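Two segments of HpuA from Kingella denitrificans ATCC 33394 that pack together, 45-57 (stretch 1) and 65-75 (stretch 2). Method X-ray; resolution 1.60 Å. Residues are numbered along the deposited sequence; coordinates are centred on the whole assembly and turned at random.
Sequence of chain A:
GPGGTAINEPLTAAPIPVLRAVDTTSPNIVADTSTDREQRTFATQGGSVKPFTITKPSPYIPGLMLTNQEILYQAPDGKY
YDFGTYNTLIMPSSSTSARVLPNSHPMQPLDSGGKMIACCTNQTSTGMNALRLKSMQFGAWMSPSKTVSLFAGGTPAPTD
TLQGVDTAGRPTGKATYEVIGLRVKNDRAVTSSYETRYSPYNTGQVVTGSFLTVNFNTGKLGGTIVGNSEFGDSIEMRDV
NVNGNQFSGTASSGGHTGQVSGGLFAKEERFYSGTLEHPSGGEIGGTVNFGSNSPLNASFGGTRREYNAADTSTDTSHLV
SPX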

# COMPACT_ATOMS: atom_id res chain seq x y z
N GLN A 45 -5.32 -5.53 -12.97
CA GLN A 45 -6.35 -5.59 -14.00
C GLN A 45 -7.46 -4.56 -13.74
O GLN A 45 -8.62 -4.88 -13.57
CB GLN A 45 -6.92 -7.02 -14.13
CG GLN A 45 -7.63 -7.27 -15.45
CD GLN A 45 -6.71 -7.31 -16.68
OE1 GLN A 45 -6.19 -8.36 -17.06
NE2 GLN A 45 -6.51 -6.15 -17.31
N GLY A 46 -7.02 -3.32 -13.64
CA GLY A 46 -7.96 -2.19 -13.57
C GLY A 46 -8.25 -1.81 -12.15
O GLY A 46 -7.87 -2.51 -11.21
N GLY A 47 -8.97 -0.69 -12.02
CA GLY A 47 -9.35 -0.19 -10.67
C GLY A 47 -8.36 0.87 -10.25
O GLY A 47 -7.18 0.89 -10.66
N SER A 48 -8.83 1.85 -9.47
CA SER A 48 -7.95 2.90 -8.99
C SER A 48 -8.54 3.60 -7.76
O SER A 48 -9.76 3.51 -7.49
CB SER A 48 -7.66 3.91 -10.09
OG SER A 48 -8.79 4.68 -10.42
N VAL A 49 -7.67 4.26 -7.00
CA VAL A 49 -8.12 5.11 -5.86
C VAL A 49 -8.33 6.54 -6.38
O VAL A 49 -7.53 7.07 -7.18
CB VAL A 49 -7.17 5.04 -4.65
CG1 VAL A 49 -7.29 3.73 -3.95
CG2 VAL A 49 -5.72 5.37 -5.01
N LYS A 50 -9.45 7.17 -5.95
CA LYS A 50 -9.82 8.44 -6.50
C LYS A 50 -10.29 9.36 -5.35
O LYS A 50 -10.92 8.88 -4.40
CB LYS A 50 -10.94 8.29 -7.51
CG LYS A 50 -10.53 7.61 -8.81
CD LYS A 50 -11.56 7.80 -9.88
CE LYS A 50 -10.97 7.52 -11.26
NZ LYS A 50 -12.10 7.49 -12.24
N PRO A 51 -9.89 10.63 -5.40
CA PRO A 51 -10.24 11.58 -4.29
C PRO A 51 -11.59 12.27 -4.52
O PRO A 51 -11.95 12.63 -5.66
CB PRO A 51 -9.13 12.61 -4.38
CG PRO A 51 -8.77 12.67 -5.84
CD PRO A 51 -8.99 11.26 -6.38
N PHE A 52 -12.29 12.51 -3.42
CA PHE A 52 -13.62 13.14 -3.43
C PHE A 52 -13.72 14.12 -2.26
O PHE A 52 -13.02 14.02 -1.26
CB PHE A 52 -14.71 12.08 -3.29
CG PHE A 52 -14.94 11.28 -4.52
CD1 PHE A 52 -14.15 10.16 -4.76
CD2 PHE A 52 -15.83 11.70 -5.48
CE1 PHE A 52 -14.33 9.43 -5.88
CE2 PHE A 52 -15.99 11.00 -6.65
CZ PHE A 52 -15.24 9.86 -6.84
N THR A 53 -14.64 15.07 -2.42
CA THR A 53 -15.09 15.90 -1.31
C THR A 53 -16.52 15.51 -1.02
O THR A 53 -17.36 15.53 -1.91
CB THR A 53 -14.97 17.38 -1.71
OG1 THR A 53 -13.59 17.67 -1.99
CG2 THR A 53 -15.42 18.31 -0.57
N ILE A 54 -16.77 15.06 0.21
CA ILE A 54 -18.00 14.41 0.55
C ILE A 54 -18.67 15.18 1.70
O ILE A 54 -18.04 15.40 2.76
CB ILE A 54 -17.78 12.95 0.89
CG1 ILE A 54 -17.27 12.26 -0.39
CG2 ILE A 54 -19.04 12.31 1.39
CD1 ILE A 54 -17.14 10.78 -0.30
N THR A 55 -19.93 15.51 1.48
CA THR A 55 -20.75 16.22 2.48
C THR A 55 -21.79 15.28 3.03
O THR A 55 -22.48 14.55 2.28
CB THR A 55 -21.34 17.48 1.85
OG1 THR A 55 -20.30 18.34 1.37
CG2 THR A 55 -22.15 18.28 2.88
N LYS A 56 -21.90 15.25 4.37
CA LYS A 56 -22.80 14.33 5.07
C LYS A 56 -23.48 15.09 6.21
O LYS A 56 -22.89 15.98 6.76
CB LYS A 56 -22.05 13.18 5.75
CG LYS A 56 -21.08 12.43 4.87
CD LYS A 56 -20.42 11.28 5.61
CE LYS A 56 -19.94 10.22 4.63
NZ LYS A 56 -18.83 9.43 5.24
N PRO A 57 -24.70 14.69 6.56
CA PRO A 57 -25.34 15.39 7.70
C PRO A 57 -24.67 15.01 9.02
O PRO A 57 -24.24 13.87 9.20
CB PRO A 57 -26.77 14.83 7.69
CG PRO A 57 -26.69 13.57 6.95
CD PRO A 57 -25.59 13.72 5.94
N MET A 65 -24.21 20.37 8.12
CA MET A 65 -23.57 19.52 7.09
C MET A 65 -22.05 19.55 7.28
O MET A 65 -21.43 20.63 7.44
CB MET A 65 -23.95 20.07 5.72
CG MET A 65 -25.45 20.13 5.45
SD MET A 65 -26.30 18.60 5.67
CE MET A 65 -25.47 17.59 4.43
N LEU A 66 -21.46 18.35 7.28
CA LEU A 66 -20.05 18.15 7.50
C LEU A 66 -19.39 17.77 6.16
O LEU A 66 -19.80 16.80 5.54
CB LEU A 66 -19.85 17.02 8.50
CG LEU A 66 -20.59 17.18 9.85
CD1 LEU A 66 -20.44 15.95 10.68
CD2 LEU A 66 -20.10 18.44 10.57
N THR A 67 -18.37 18.50 5.77
CA THR A 67 -17.68 18.27 4.51
C THR A 67 -16.25 17.83 4.80
O THR A 67 -15.53 18.45 5.59
CB THR A 67 -17.70 19.53 3.69
OG1 THR A 67 -19.05 19.86 3.40
CG2 THR A 67 -16.96 19.34 2.39
N ASN A 68 -15.82 16.73 4.17
CA ASN A 68 -14.47 16.23 4.37
C ASN A 68 -13.95 15.64 3.06
O ASN A 68 -14.72 15.18 2.27
CB ASN A 68 -14.48 15.15 5.44
CG ASN A 68 -14.63 15.75 6.82
OD1 ASN A 68 -13.73 16.44 7.29
ND2 ASN A 68 -15.83 15.62 7.41
N GLN A 69 -12.64 15.64 2.93
CA GLN A 69 -11.93 14.91 1.86
C GLN A 69 -11.89 13.44 2.15
O GLN A 69 -11.62 13.02 3.30
CB GLN A 69 -10.53 15.46 1.72
CG GLN A 69 -10.49 16.87 1.20
CD GLN A 69 -9.06 17.38 1.02
OE1 GLN A 69 -8.12 17.02 1.80
NE2 GLN A 69 -8.87 18.18 0.01
N GLU A 70 -12.16 12.61 1.11
CA GLU A 70 -12.12 11.18 1.27
C GLU A 70 -11.46 10.59 0.02
O GLU A 70 -11.37 11.26 -1.01
CB GLU A 70 -13.50 10.56 1.43
CG GLU A 70 -14.20 11.05 2.71
CD GLU A 70 -15.48 10.33 3.03
OE1 GLU A 70 -15.69 9.19 2.60
OE2 GLU A 70 -16.29 10.94 3.81
N ILE A 71 -11.00 9.35 0.14
CA ILE A 71 -10.60 8.54 -1.01
C ILE A 71 -11.53 7.35 -1.11
O ILE A 71 -11.76 6.68 -0.11
CB ILE A 71 -9.18 7.97 -0.83
CG1 ILE A 71 -8.12 9.06 -0.64
CG2 ILE A 71 -8.85 7.03 -2.02
CD1 ILE A 71 -7.75 9.81 -1.89
N LEU A 72 -12.06 7.11 -2.31
CA LEU A 72 -12.85 5.93 -2.61
C LEU A 72 -12.06 5.05 -3.57
O LEU A 72 -11.23 5.56 -4.33
CB LEU A 72 -14.19 6.30 -3.26
CG LEU A 72 -15.08 7.27 -2.48
CD1 LEU A 72 -16.35 7.63 -3.28
CD2 LEU A 72 -15.40 6.64 -1.15
N TYR A 73 -12.34 3.76 -3.52
CA TYR A 73 -11.78 2.78 -4.44
C TYR A 73 -12.78 2.62 -5.59
O TYR A 73 -13.91 2.24 -5.36
CB TYR A 73 -11.50 1.44 -3.73
CG TYR A 73 -11.12 0.37 -4.72
CD1 TYR A 73 -9.90 0.38 -5.35
CD2 TYR A 73 -12.02 -0.60 -5.07
CE1 TYR A 73 -9.57 -0.58 -6.30
CE2 TYR A 73 -11.71 -1.55 -6.02
CZ TYR A 73 -10.49 -1.54 -6.62
OH TYR A 73 -10.21 -2.52 -7.58
N GLN A 74 -12.36 2.90 -6.82
CA GLN A 74 -13.18 2.57 -8.01
C GLN A 74 -12.73 1.20 -8.58
O GLN A 74 -11.58 1.03 -9.03
CB GLN A 74 -13.08 3.64 -9.10
CG GLN A 74 -14.12 3.42 -10.17
CD GLN A 74 -14.08 4.38 -11.32
OE1 GLN A 74 -13.05 4.93 -11.67
NE2 GLN A 74 -15.24 4.63 -11.90
N ALA A 75 -13.65 0.25 -8.56
CA ALA A 75 -13.36 -1.09 -9.02
C ALA A 75 -13.29 -1.10 -10.54
O ALA A 75 -13.72 -0.17 -11.19
CB ALA A 75 -14.41 -2.01 -8.48
O HOH W 1 -7.75 -2.97 -8.36
O HOH W 2 -10.76 3.55 -12.01
O HOH W 3 -12.01 19.29 -0.84
O HOH W 4 -17.17 13.14 4.44
O HOH W 5 -18.26 8.27 2.70

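Residues 48-57 and 65-74 form two antiparallel strands joined by ten backbone hydrogen bonds, with 1120 Å² buried between the stretches. Ahead of the strand, Gly 46 is linked to the second stretch through water 1, which donates to its O and accepts from Tyr 73 OH. At Gly 47 the backbone angles call for glycine, and a CB would lie 2.5 Å from Tyr 73 OH; the bare CA instead approaches Gln 74 O at 3.0 Å.

Ser 48 opens the ladder, its N donating to Gln 74 O (2.9 Å) and its O accepting from Gln 74 N (2.8 Å), while water 2 joins Ser 48 OG to Gln 74 OE1. Val 49 turns to the other face, where its CB meets Ile 71 CG2 at 3.7 Å and its CG1 lies at the edge of the Tyr 73 ring. Lys 50 pairs with Leu 72 through the backbone, and its extended side chain carries NZ to 2.8 Å from Gln 74 OE1, a hydrogen bond. Pro 51, which has no amide hydrogen, falls at a non-hydrogen-bonded position and loses no rung; its CB packs 4.0 Å from Ile 71 CD1.

Phe 52, buried, exchanges backbone hydrogen bonds with Glu 70 and receives Leu 72 CD1 over one ring face, 4.0 Å from the centroid. On the side of the sheet that carries Val 49 and Pro 51, Thr 53 CG2 touches Thr 67 CG2 (3.5 Å). Ile 54 pairs with Asn 68 and extends CD1 to 4.4 Å from Leu 72 CD1, continuing the apolar cluster. The threonine pair that follows is joined by a hydrogen bond between Thr 55 OG1 and Thr 67 OG1 (2.8 Å). Lys 56 closes the ladder with Leu 66, and its NZ forms a weak, salt-bridging hydrogen bond to Glu 70 OE2 (3.3 Å), supplemented by water 5. Finally, Met 65 folds its CE to 4.2 Å from Pro 57 CD.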